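Local atomic coordinates of D-alanine--D-alanine ligase (Coxiella burnetii, PDB entry 3TQT), a protein that probably joins two D-alanine molecules into D-alanyl-D-alanine at the expense of ATP, a step of peptidoglycan synthesis for the bacterial cell wall. Residues R228-A233 against V273-S278; R224-E229 against V306-K311; K241-G246 against P330-A335. All blocks are in the same frame, centred on the assembly; numbering follows the deposited sequence.

In the fold
All three contacts belong to the ATP-grasp part of the ligase and meet on one antiparallel sheet. Interactions 1 and 2 share Arg-228 and Glu-229 at the start of strand 228-236; their centres lie about 11 Å apart, and Ile-230 CG1 packs on Val-306 CG2 at 3.6 Å. Interaction 3 packs helix 328-335 on the neighbouring strand 241-249, its centre also about 11 Å from that of interaction 1, with Glu-231 O 2.7 Å from Gly-246 N. Interactions 2 and 3 do not touch. The side chain of the predicted magnesium ligand Asp-303 lies about 8 Å from that of Ile-230, about 10 Å from that of Val-306 and about 6 Å from that of Met-332.

Interaction 1 of 3, residues R228-A233 against V273-S278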
ATOM      1  N   ARG A 228       0.222   7.062  30.229  1.00 29.34           N
ATOM      2  CA  ARG A 228       0.006   8.306  29.526  1.00 30.92           C
ATOM      3  C   ARG A 228       0.112   8.086  28.024  1.00 28.34           C
ATOM      4  O   ARG A 228       0.892   7.254  27.559  1.00 29.36           O
ATOM      5  CB  ARG A 228       1.017   9.353  29.991  1.00 26.05           C
ATOM      6  CG  ARG A 228       0.933   9.640  31.476  1.00 36.90           C
ATOM      7  CD  ARG A 228       1.406  11.039  31.769  1.00 47.36           C
ATOM      8  NE  ARG A 228       2.840  11.108  31.994  1.00 53.33           N
ATOM      9  CZ  ARG A 228       3.531  12.244  32.004  1.00 53.94           C
ATOM     10  NH1 ARG A 228       2.918  13.401  31.773  1.00 42.99           N
ATOM     11  NH2 ARG A 228       4.836  12.220  32.231  1.00 60.45           N
ATOM     12  N   GLU A 229      -0.695   8.828  27.272  1.00 24.02           N
ATOM     13  CA  GLU A 229      -0.632   8.774  25.817  1.00 24.95           C
ATOM     14  C   GLU A 229       0.315   9.856  25.345  1.00 30.04           C
ATOM     15  O   GLU A 229      -0.016  11.041  25.373  1.00 28.71           O
ATOM     16  CB  GLU A 229      -2.016   8.959  25.208  1.00 27.18           C
ATOM     17  CG  GLU A 229      -3.028   7.962  25.743  1.00 37.59           C
ATOM     18  CD  GLU A 229      -4.088   7.632  24.729  1.00 46.65           C
ATOM     19  OE1 GLU A 229      -3.763   7.587  23.524  1.00 50.05           O
ATOM     20  OE2 GLU A 229      -5.246   7.421  25.136  1.00 54.00           O
ATOM     21  N   ILE A 230       1.504   9.426  24.934  1.00 21.98           N
ATOM     22  CA  ILE A 230       2.581  10.326  24.555  1.00 22.28           C
ATOM     23  C   ILE A 230       2.740  10.251  23.044  1.00 25.46           C
ATOM     24  O   ILE A 230       2.588   9.179  22.446  1.00 27.49           O
ATOM     25  CB  ILE A 230       3.888   9.920  25.246  1.00 27.31           C
ATOM     26  CG1 ILE A 230       3.697   9.908  26.773  1.00 26.09           C
ATOM     27  CG2 ILE A 230       5.040  10.838  24.821  1.00 26.79           C
ATOM     28  CD1 ILE A 230       3.241  11.229  27.346  1.00 27.73           C
ATOM     29  N   GLU A 231       3.000  11.391  22.417  1.00 21.03           N
ATOM     30  CA  GLU A 231       3.150  11.415  20.975  1.00 19.15           C
ATOM     31  C   GLU A 231       4.486  12.029  20.614  1.00 23.84           C
ATOM     32  O   GLU A 231       5.064  12.782  21.392  1.00 23.42           O
ATOM     33  CB  GLU A 231       2.016  12.205  20.338  1.00 21.68           C
ATOM     34  CG  GLU A 231       0.644  11.708  20.735  1.00 28.16           C
ATOM     35  CD  GLU A 231      -0.451  12.457  20.020  1.00 29.47           C
ATOM     36  OE1 GLU A 231      -0.161  13.551  19.493  1.00 30.30           O
ATOM     37  OE2 GLU A 231      -1.584  11.944  19.966  1.00 30.99           O
ATOM     38  N   CYS A 232       4.978  11.682  19.434  1.00 19.10           N
ATOM     39  CA  CYS A 232       6.251  12.199  18.971  1.00 19.35           C
ATOM     40  C   CYS A 232       6.178  12.376  17.464  1.00 23.35           C
ATOM     41  O   CYS A 232       5.772  11.468  16.738  1.00 22.23           O
ATOM     42  CB  CYS A 232       7.378  11.241  19.357  1.00 20.23           C
ATOM     43  SG  CYS A 232       9.027  11.813  18.916  1.00 27.09           S
ATOM     44  N   ALA A 233       6.549  13.563  17.003  1.00 22.28           N
ATOM     45  CA  ALA A 233       6.505  13.876  15.588  1.00 22.68           C
ATOM     46  C   ALA A 233       7.849  13.523  14.987  1.00 25.67           C
ATOM     47  O   ALA A 233       8.887  13.940  15.490  1.00 23.59           O
ATOM     48  CB  ALA A 233       6.205  15.343  15.379  1.00 22.94           C
ATOM     49  N   VAL A 273       5.347  17.858  28.591  1.00 42.45           N
ATOM     50  CA  VAL A 273       5.082  16.702  29.425  1.00 47.24           C
ATOM     51  C   VAL A 273       6.309  16.579  30.305  1.00 53.58           C
ATOM     52  O   VAL A 273       7.408  16.908  29.863  1.00 63.83           O
ATOM     53  CB  VAL A 273       4.920  15.440  28.566  1.00 53.06           C
ATOM     54  CG1 VAL A 273       4.102  15.754  27.327  1.00 54.11           C
ATOM     55  CG2 VAL A 273       6.270  14.923  28.138  1.00 53.74           C
ATOM     56  N   ASP A 274       6.149  16.141  31.548  1.00 56.52           N
ATOM     57  CA  ASP A 274       7.318  16.059  32.425  1.00 67.34           C
ATOM     58  C   ASP A 274       7.875  14.639  32.561  1.00 58.99           C
ATOM     59  O   ASP A 274       7.805  14.010  33.619  1.00 66.41           O
ATOM     60  CB  ASP A 274       7.088  16.756  33.778  1.00 79.71           C
ATOM     61  CG  ASP A 274       6.348  15.890  34.780  1.00 94.47           C
ATOM     62  OD1 ASP A 274       5.531  15.042  34.359  1.00100.60           O
ATOM     63  OD2 ASP A 274       6.589  16.069  35.995  1.00 95.67           O
ATOM     64  N   LEU A 275       8.447  14.161  31.461  1.00 45.01           N
ATOM     65  CA  LEU A 275       9.058  12.847  31.391  1.00 43.33           C
ATOM     66  C   LEU A 275      10.543  12.947  31.700  1.00 44.70           C
ATOM     67  O   LEU A 275      11.188  13.948  31.383  1.00 44.70           O
ATOM     68  CB  LEU A 275       8.897  12.268  29.986  1.00 40.51           C
ATOM     69  CG  LEU A 275       7.494  12.079  29.416  1.00 38.44           C
ATOM     70  CD1 LEU A 275       7.578  11.829  27.922  1.00 44.27           C
ATOM     71  CD2 LEU A 275       6.784  10.935  30.114  1.00 39.89           C
ATOM     72  N   SER A 276      11.086  11.894  32.298  1.00 44.45           N
ATOM     73  CA  SER A 276      12.506  11.845  32.604  1.00 47.85           C
ATOM     74  C   SER A 276      13.337  12.003  31.338  1.00 52.86           C
ATOM     75  O   SER A 276      12.829  11.858  30.223  1.00 47.73           O
ATOM     76  CB  SER A 276      12.852  10.517  33.274  1.00 50.85           C
ATOM     77  OG  SER A 276      12.699   9.446  32.358  1.00 45.53           O
ATOM     78  N   GLU A 277      14.620  12.296  31.515  1.00 50.04           N
ATOM     79  CA  GLU A 277      15.543  12.379  30.393  1.00 55.49           C
ATOM     80  C   GLU A 277      15.563  11.040  29.669  1.00 51.36           C
ATOM     81  O   GLU A 277      15.531  10.987  28.440  1.00 53.51           O
ATOM     82  CB  GLU A 277      16.945  12.739  30.888  1.00 62.28           C
ATOM     83  CG  GLU A 277      17.592  13.905  30.154  1.00 72.15           C
ATOM     84  CD  GLU A 277      18.426  14.786  31.076  1.00 77.51           C
ATOM     85  OE1 GLU A 277      18.403  14.562  32.306  1.00 79.00           O
ATOM     86  OE2 GLU A 277      19.100  15.709  30.570  1.00 76.03           O
ATOM     87  N   SER A 278      15.600   9.961  30.447  1.00 46.42           N
ATOM     88  CA  SER A 278      15.612   8.609  29.895  1.00 46.98           C
ATOM     89  C   SER A 278      14.383   8.292  29.044  1.00 40.97           C
ATOM     90  O   SER A 278      14.503   7.785  27.927  1.00 36.05           O
ATOM     91  CB  SER A 278      15.725   7.572  31.014  1.00 48.80           C
ATOM     92  OG  SER A 278      15.478   6.271  30.505  1.00 52.96           O
TER
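One salt bridge grips Arg-228 NH1, the best-held polar atom here, and it comes from outside the two segments, from Glu-247 OE1 on strand 241-249. The other terminal nitrogen is held more loosely: Arg-228 NH2 lies 3.6 Å from Asp-274 OD1, a long ion pair without a hydrogen bond. The geometry is consistent with a weak link, since the guanidinium and carboxylate planes stand 76° apart and the two side chains cross at roughly a right angle. Asp-274 is poorly ordered, so this second link probably adds little beyond general electrostatic attraction.

Arg-228 starts with CG anti to the carbonyl carbon and then bends at chi3 (-88°), which carries the guanidinium over toward the loop. There it meets Leu-275 tip to tip, with NH2 only 3.2 Å from Leu-275 CD2, a tight approach of a charged group to a methyl. Val-273 CB lies farther off, 4.3 Å from Arg-228 NH1. The second branch of the leucine turns to the strand's apolar side chain: Leu-275 CD1 comes to 4.1 Å from Ile-230 CG2, again end against end. Leu-275 therefore divides its two methyls between a charged partner and an apolar one.

The loop leads directly into helix 277-293, with Ser-276 at the N-cap position and its OG bonded to Val-279 N. Arg-228 through Ile-230 fall within the predicted ATP-binding region of this ATP-grasp ligase, but this contact itself is a surface one joining loop and strand. Inward, Leu-275 and Ile-230 both pack on Ile-283 of helix 277-293, while strand 228-236 runs between strands 241-249 and 298-306, hydrogen-bonded to both.

Interaction 2 of 3, residues R224-E229 against V306-K311; sequences RIRGRE and VTPNNK
Two backbone hydrogen bonds join Arg-228 and Val-306 as an antiparallel hydrogen-bonded pair. Arg-228 N donates to Val-306 O over 2.9 Å, and Val-306 N returns a bond of the same length to Arg-228 O. The return bond is the straighter, with an N-H...O angle of 164° against 150°, and both donors lie in the plane of the carbonyl they meet. The two side chains leave on the same face of the sheet, where Val-306 packs on Ile-283 of helix 277-293.

One residue earlier the backbones close in, with Gly-227 CA 4.2 Å from Thr-307 CA against 5.2 Å between the CA atoms of Arg-228 and Val-306, and Gly-227 CA lies 3.2 Å from Val-306 O. Gly-227 has a positive phi of 152° and no side chain, so the strand can pass this close to that oxygen. Pro-308 CD lies 3.2 Å from Arg-226 O. The ring's CG then meets the aliphatic stem of Arg-226 at CD, 3.8 Å away, the two side chains crossing at about a right angle. Ile-225 CG2 reaches Thr-307 CG2 more loosely.

Here the edge-to-edge pairing of strands 228-236 and 298-306 in the antiparallel sheet of the ATP-grasp fold runs out, and the second strand turns back through a beta hairpin to strand 312-318. A type I turn from Thr-307 to Asn-310 makes the reversal, closed by Asn-310 N to Thr-307 O at 2.7 Å. Thr-307 and Lys-311 are tied twice, by the bond from Thr-307 N to Lys-311 O and by Lys-311 N donating to Thr-307 OG1, which stands between its own N and carbonyl carbon. Farther out, Ile-225 packs on Val-156 and Phe-305, and Arg-224 NE forms a salt bridge with Glu-182.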
ATOM      1  N   ARG A 224      -6.768  -2.696  27.786  1.00 26.13           N
ATOM      2  CA  ARG A 224      -6.713  -1.316  28.249  1.00 31.44           C
ATOM      3  C   ARG A 224      -5.503  -1.143  29.162  1.00 33.78           C
ATOM      4  O   ARG A 224      -5.418  -1.744  30.228  1.00 44.44           O
ATOM      5  CB  ARG A 224      -7.996  -0.891  28.962  1.00 38.26           C
ATOM      6  CG  ARG A 224      -8.043   0.610  29.240  1.00 48.32           C
ATOM      7  CD  ARG A 224      -9.325   1.030  29.935  1.00 64.29           C
ATOM      8  NE  ARG A 224      -9.538   0.298  31.184  1.00 75.75           N
ATOM      9  CZ  ARG A 224      -9.072   0.676  32.371  1.00 75.20           C
ATOM     10  NH1 ARG A 224      -8.355   1.787  32.488  1.00 74.70           N
ATOM     11  NH2 ARG A 224      -9.325  -0.064  33.445  1.00 72.77           N
ATOM     12  N   ILE A 225      -4.570  -0.318  28.712  1.00 36.82           N
ATOM     13  CA  ILE A 225      -3.279  -0.126  29.351  1.00 38.56           C
ATOM     14  C   ILE A 225      -3.322   1.124  30.226  1.00 25.69           C
ATOM     15  O   ILE A 225      -3.763   2.180  29.770  1.00 28.81           O
ATOM     16  CB  ILE A 225      -2.191   0.082  28.257  1.00 39.92           C
ATOM     17  CG1 ILE A 225      -1.851  -1.244  27.569  1.00 49.60           C
ATOM     18  CG2 ILE A 225      -0.941   0.727  28.832  1.00 49.20           C
ATOM     19  CD1 ILE A 225      -1.505  -2.362  28.534  1.00 43.48           C
ATOM     20  N   ARG A 226      -2.870   1.020  31.466  1.00 29.93           N
ATOM     21  CA  ARG A 226      -2.749   2.216  32.288  1.00 39.59           C
ATOM     22  C   ARG A 226      -1.491   2.961  31.857  1.00 45.64           C
ATOM     23  O   ARG A 226      -0.432   2.361  31.647  1.00 44.83           O
ATOM     24  CB  ARG A 226      -2.694   1.880  33.782  1.00 50.92           C
ATOM     25  CG  ARG A 226      -2.774   3.119  34.683  1.00 63.26           C
ATOM     26  CD  ARG A 226      -2.616   2.781  36.166  1.00 62.63           C
ATOM     27  NE  ARG A 226      -3.473   1.667  36.559  1.00 60.74           N
ATOM     28  CZ  ARG A 226      -3.167   0.797  37.516  1.00 53.57           C
ATOM     29  NH1 ARG A 226      -2.023   0.918  38.178  1.00 48.74           N
ATOM     30  NH2 ARG A 226      -3.999  -0.199  37.802  1.00 39.99           N
ATOM     31  N   GLY A 227      -1.603   4.270  31.696  1.00 42.46           N
ATOM     32  CA  GLY A 227      -0.438   5.040  31.322  1.00 43.52           C
ATOM     33  C   GLY A 227      -0.797   6.278  30.547  1.00 34.62           C
ATOM     34  O   GLY A 227      -1.959   6.522  30.235  1.00 36.69           O
ATOM     35  N   ARG A 228       0.222   7.062  30.229  1.00 29.34           N
ATOM     36  CA  ARG A 228       0.006   8.306  29.526  1.00 30.92           C
ATOM     37  C   ARG A 228       0.112   8.086  28.024  1.00 28.34           C
ATOM     38  O   ARG A 228       0.892   7.254  27.559  1.00 29.36           O
ATOM     39  CB  ARG A 228       1.017   9.353  29.991  1.00 26.05           C
ATOM     40  CG  ARG A 228       0.933   9.640  31.476  1.00 36.90           C
ATOM     41  CD  ARG A 228       1.406  11.039  31.769  1.00 47.36           C
ATOM     42  NE  ARG A 228       2.840  11.108  31.994  1.00 53.33           N
ATOM     43  CZ  ARG A 228       3.531  12.244  32.004  1.00 53.94           C
ATOM     44  NH1 ARG A 228       2.918  13.401  31.773  1.00 42.99           N
ATOM     45  NH2 ARG A 228       4.836  12.220  32.231  1.00 60.45           N
ATOM     46  N   GLU A 229      -0.695   8.828  27.272  1.00 24.02           N
ATOM     47  CA  GLU A 229      -0.632   8.774  25.817  1.00 24.95           C
ATOM     48  C   GLU A 229       0.315   9.856  25.345  1.00 30.04           C
ATOM     49  O   GLU A 229      -0.016  11.041  25.373  1.00 28.71           O
ATOM     50  CB  GLU A 229      -2.016   8.959  25.208  1.00 27.18           C
ATOM     51  CG  GLU A 229      -3.028   7.962  25.743  1.00 37.59           C
ATOM     52  CD  GLU A 229      -4.088   7.632  24.729  1.00 46.65           C
ATOM     53  OE1 GLU A 229      -3.763   7.587  23.524  1.00 50.05           O
ATOM     54  OE2 GLU A 229      -5.246   7.421  25.136  1.00 54.00           O
ATOM     55  N   VAL A 306       2.971   5.307  27.677  1.00 27.83           N
ATOM     56  CA  VAL A 306       4.045   5.169  28.646  1.00 27.00           C
ATOM     57  C   VAL A 306       3.409   4.718  29.949  1.00 27.41           C
ATOM     58  O   VAL A 306       2.590   5.430  30.526  1.00 26.49           O
ATOM     59  CB  VAL A 306       4.799   6.480  28.870  1.00 28.57           C
ATOM     60  CG1 VAL A 306       5.832   6.308  29.982  1.00 31.77           C
ATOM     61  CG2 VAL A 306       5.459   6.918  27.588  1.00 29.97           C
ATOM     62  N   THR A 307       3.768   3.516  30.390  1.00 27.93           N
ATOM     63  CA  THR A 307       3.145   2.918  31.558  1.00 31.42           C
ATOM     64  C   THR A 307       3.643   3.589  32.835  1.00 29.80           C
ATOM     65  O   THR A 307       4.651   4.311  32.835  1.00 29.52           O
ATOM     66  CB  THR A 307       3.435   1.399  31.647  1.00 32.24           C
ATOM     67  OG1 THR A 307       4.817   1.197  31.950  1.00 31.86           O
ATOM     68  CG2 THR A 307       3.106   0.710  30.333  1.00 31.05           C
ATOM     69  N   PRO A 308       2.934   3.355  33.935  1.00 34.35           N
ATOM     70  CA  PRO A 308       3.386   3.916  35.210  1.00 34.72           C
ATOM     71  C   PRO A 308       4.803   3.456  35.551  1.00 37.53           C
ATOM     72  O   PRO A 308       5.564   4.224  36.133  1.00 47.36           O
ATOM     73  CB  PRO A 308       2.374   3.360  36.200  1.00 29.89           C
ATOM     74  CG  PRO A 308       1.128   3.209  35.388  1.00 39.06           C
ATOM     75  CD  PRO A 308       1.603   2.733  34.040  1.00 30.53           C
ATOM     76  N   ASN A 309       5.161   2.235  35.168  1.00 33.23           N
ATOM     77  CA  ASN A 309       6.527   1.764  35.357  1.00 38.65           C
ATOM     78  C   ASN A 309       7.480   2.306  34.294  1.00 38.79           C
ATOM     79  O   ASN A 309       8.596   1.814  34.136  1.00 36.51           O
ATOM     80  CB  ASN A 309       6.574   0.237  35.363  1.00 49.52           C
ATOM     81  CG  ASN A 309       7.794  -0.300  36.084  1.00 61.84           C
ATOM     82  OD1 ASN A 309       8.353   0.360  36.963  1.00 57.80           O
ATOM     83  ND2 ASN A 309       8.216  -1.503  35.714  1.00 69.72           N
ATOM     84  N   ASN A 310       7.031   3.320  33.564  1.00 31.82           N
ATOM     85  CA  ASN A 310       7.839   3.936  32.510  1.00 30.84           C
ATOM     86  C   ASN A 310       8.209   3.029  31.333  1.00 31.49           C
ATOM     87  O   ASN A 310       9.238   3.224  30.697  1.00 34.73           O
ATOM     88  CB  ASN A 310       9.095   4.563  33.103  1.00 36.95           C
ATOM     89  CG  ASN A 310       8.782   5.771  33.935  1.00 44.35           C
ATOM     90  OD1 ASN A 310       8.037   6.650  33.506  1.00 53.03           O
ATOM     91  ND2 ASN A 310       9.322   5.814  35.140  1.00 41.71           N
ATOM     92  N   LYS A 311       7.374   2.047  31.031  1.00 30.55           N
ATOM     93  CA  LYS A 311       7.622   1.259  29.835  1.00 27.84           C
ATOM     94  C   LYS A 311       7.029   1.993  28.638  1.00 23.40           C
ATOM     95  O   LYS A 311       5.858   2.378  28.648  1.00 27.23           O
ATOM     96  CB  LYS A 311       7.035  -0.141  29.970  1.00 30.25           C
ATOM     97  CG  LYS A 311       7.177  -1.006  28.730  1.00 37.33           C
ATOM     98  CD  LYS A 311       8.620  -1.408  28.444  1.00 50.04           C
ATOM     99  CE  LYS A 311       8.717  -2.245  27.155  1.00 47.39           C
ATOM    100  NZ  LYS A 311      10.131  -2.536  26.738  1.00 41.03           N
TER

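Interaction 3 of 3, residues K241-G246 against P330-A335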
ATOM      1  N   LYS A 241      14.274  12.660  12.135  1.00 25.28           N
ATOM      2  CA  LYS A 241      14.478  13.402  13.374  1.00 27.94           C
ATOM      3  C   LYS A 241      13.186  13.367  14.166  1.00 26.81           C
ATOM      4  O   LYS A 241      12.098  13.305  13.598  1.00 25.05           O
ATOM      5  CB  LYS A 241      14.861  14.857  13.090  1.00 27.99           C
ATOM      6  CG  LYS A 241      16.227  15.026  12.437  1.00 35.87           C
ATOM      7  CD  LYS A 241      16.515  16.496  12.130  1.00 53.32           C
ATOM      8  CE  LYS A 241      15.444  17.106  11.221  1.00 58.78           C
ATOM      9  NZ  LYS A 241      15.791  18.483  10.735  1.00 59.91           N
ATOM     10  N   ALA A 242      13.308  13.401  15.483  1.00 21.99           N
ATOM     11  CA  ALA A 242      12.136  13.294  16.333  1.00 22.89           C
ATOM     12  C   ALA A 242      11.942  14.581  17.123  1.00 31.58           C
ATOM     13  O   ALA A 242      12.907  15.180  17.587  1.00 27.38           O
ATOM     14  CB  ALA A 242      12.281  12.101  17.262  1.00 22.35           C
ATOM     15  N   SER A 243      10.691  15.007  17.261  1.00 28.56           N
ATOM     16  CA  SER A 243      10.356  16.194  18.041  1.00 27.32           C
ATOM     17  C   SER A 243      10.456  15.880  19.520  1.00 24.24           C
ATOM     18  O   SER A 243      10.632  14.733  19.913  1.00 29.43           O
ATOM     19  CB  SER A 243       8.918  16.628  17.742  1.00 21.15           C
ATOM     20  OG  SER A 243       7.999  15.672  18.276  1.00 24.10           O
ATOM     21  N   LEU A 244      10.338  16.909  20.347  1.00 29.41           N
ATOM     22  CA  LEU A 244      10.077  16.685  21.752  1.00 33.09           C
ATOM     23  C   LEU A 244       8.722  16.000  21.853  1.00 28.35           C
ATOM     24  O   LEU A 244       7.805  16.300  21.079  1.00 24.92           O
ATOM     25  CB  LEU A 244      10.071  18.004  22.519  1.00 30.33           C
ATOM     26  CG  LEU A 244      11.448  18.671  22.536  1.00 36.83           C
ATOM     27  CD1 LEU A 244      11.399  20.023  23.216  1.00 39.41           C
ATOM     28  CD2 LEU A 244      12.471  17.758  23.201  1.00 38.15           C
ATOM     29  N   PRO A 245       8.592  15.070  22.800  1.00 30.85           N
ATOM     30  CA  PRO A 245       7.343  14.331  22.998  1.00 31.28           C
ATOM     31  C   PRO A 245       6.227  15.274  23.420  1.00 31.28           C
ATOM     32  O   PRO A 245       6.495  16.284  24.066  1.00 30.13           O
ATOM     33  CB  PRO A 245       7.669  13.394  24.169  1.00 29.82           C
ATOM     34  CG  PRO A 245       9.167  13.361  24.248  1.00 37.59           C
ATOM     35  CD  PRO A 245       9.615  14.710  23.793  1.00 39.08           C
ATOM     36  N   GLY A 246       4.997  14.959  23.036  1.00 25.15           N
ATOM     37  CA  GLY A 246       3.844  15.691  23.521  1.00 26.21           C
ATOM     38  C   GLY A 246       2.926  14.703  24.205  1.00 26.93           C
ATOM     39  O   GLY A 246       3.172  13.493  24.173  1.00 25.45           O
ATOM     40  N   PRO A 330       2.244  19.495  13.958  1.00 22.27           N
ATOM     41  CA  PRO A 330       2.946  20.777  13.856  1.00 29.78           C
ATOM     42  C   PRO A 330       3.271  21.405  15.213  1.00 25.79           C
ATOM     43  O   PRO A 330       4.342  21.994  15.316  1.00 29.78           O
ATOM     44  CB  PRO A 330       1.970  21.662  13.076  1.00 29.24           C
ATOM     45  CG  PRO A 330       0.634  20.991  13.202  1.00 21.21           C
ATOM     46  CD  PRO A 330       0.948  19.522  13.261  1.00 27.04           C
ATOM     47  N   LYS A 331       2.390  21.295  16.210  1.00 24.41           N
ATOM     48  CA  LYS A 331       2.661  21.900  17.515  1.00 26.60           C
ATOM     49  C   LYS A 331       3.915  21.320  18.171  1.00 27.03           C
ATOM     50  O   LYS A 331       4.710  22.048  18.746  1.00 23.51           O
ATOM     51  CB  LYS A 331       1.472  21.747  18.462  1.00 35.06           C
ATOM     52  CG  LYS A 331       0.372  22.756  18.250  1.00 52.17           C
ATOM     53  CD  LYS A 331      -0.747  22.541  19.270  1.00 65.36           C
ATOM     54  CE  LYS A 331      -0.204  22.496  20.694  1.00 74.92           C
ATOM     55  NZ  LYS A 331      -1.272  22.269  21.713  1.00 79.34           N
ATOM     56  N   MET A 332       4.088  20.007  18.099  1.00 25.92           N
ATOM     57  CA  MET A 332       5.288  19.393  18.652  1.00 25.51           C
ATOM     58  C   MET A 332       6.553  19.911  17.968  1.00 25.09           C
ATOM     59  O   MET A 332       7.545  20.233  18.635  1.00 25.93           O
ATOM     60  CB  MET A 332       5.213  17.870  18.563  1.00 20.17           C
ATOM     61  CG  MET A 332       4.312  17.274  19.631  1.00 24.48           C
ATOM     62  SD  MET A 332       4.382  15.484  19.658  1.00 26.35           S
ATOM     63  CE  MET A 332       3.423  15.064  18.203  1.00 28.25           C
ATOM     64  N   TRP A 333       6.531  19.994  16.637  1.00 26.13           N
ATOM     65  CA  TRP A 333       7.686  20.566  15.944  1.00 28.18           C
ATOM     66  C   TRP A 333       7.941  22.012  16.351  1.00 29.76           C
ATOM     67  O   TRP A 333       9.083  22.389  16.610  1.00 30.28           O
ATOM     68  CB  TRP A 333       7.600  20.418  14.418  1.00 21.04           C
ATOM     69  CG  TRP A 333       8.092  19.077  13.980  1.00 24.33           C
ATOM     70  CD1 TRP A 333       7.407  18.138  13.263  1.00 25.71           C
ATOM     71  CD2 TRP A 333       9.366  18.496  14.286  1.00 28.56           C
ATOM     72  NE1 TRP A 333       8.181  17.022  13.089  1.00 23.70           N
ATOM     73  CE2 TRP A 333       9.387  17.214  13.706  1.00 25.58           C
ATOM     74  CE3 TRP A 333      10.492  18.941  14.990  1.00 29.26           C
ATOM     75  CZ2 TRP A 333      10.493  16.370  13.805  1.00 27.87           C
ATOM     76  CZ3 TRP A 333      11.588  18.103  15.085  1.00 27.59           C
ATOM     77  CH2 TRP A 333      11.582  16.834  14.492  1.00 25.26           C
ATOM     78  N   GLU A 334       6.889  22.820  16.415  1.00 27.08           N
ATOM     79  CA  GLU A 334       7.061  24.216  16.827  1.00 26.84           C
ATOM     80  C   GLU A 334       7.722  24.264  18.191  1.00 29.77           C
ATOM     81  O   GLU A 334       8.596  25.090  18.445  1.00 34.53           O
ATOM     82  CB  GLU A 334       5.723  24.952  16.879  1.00 29.87           C
ATOM     83  CG  GLU A 334       4.978  25.009  15.569  1.00 48.24           C
ATOM     84  CD  GLU A 334       3.802  25.962  15.622  1.00 66.14           C
ATOM     85  OE1 GLU A 334       3.760  26.804  16.546  1.00 68.21           O
ATOM     86  OE2 GLU A 334       2.922  25.867  14.740  1.00 73.44           O
ATOM     87  N   ALA A 335       7.292  23.369  19.072  1.00 27.41           N
ATOM     88  CA  ALA A 335       7.799  23.332  20.436  1.00 34.14           C
ATOM     89  C   ALA A 335       9.240  22.846  20.472  1.00 34.28           C
ATOM     90  O   ALA A 335       9.923  22.987  21.487  1.00 33.70           O
ATOM     91  CB  ALA A 335       6.917  22.447  21.312  1.00 34.17           C
TER
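Chi1 of -84° helps swing the Trp-333 indole, whose CB points away from the strand, back across segment 241-246; the backbone of Ser-243 places CB over the ring, and chi1 of 69° sets OG between N and carbonyl carbon, on the Met-332 side. This is helix-on-sheet packing within the ATP-grasp fold, helix 328-335 lying against strand 241-249. Ser-243 CB stands 3.8 Å from the centroid of the six-membered ring of Trp-333 and 7° off its normal, a CH-pi contact squarely over the face. Ser-243 N lies over that face too, 3.4 Å from Trp-333 CH2, while Lys-241 O sits at the ring's edge, near its plane. Tyr-329 meets Trp-333 edge-to-face.

Ser-243 OG donates to Leu-244 O at 2.9 Å from above the carbonyl plane, not on a lone pair, and is also hydrogen-bonded with Ala-233 N of strand 228-236. Two partners thus satisfy this buried hydroxyl, which rests 3.6 Å from Met-332 CB. Leu-244 CD1 touches Ala-335 O. Met-332 points toward the strand and bends at chi3; its SD lies 3.5 Å from Gly-246 N.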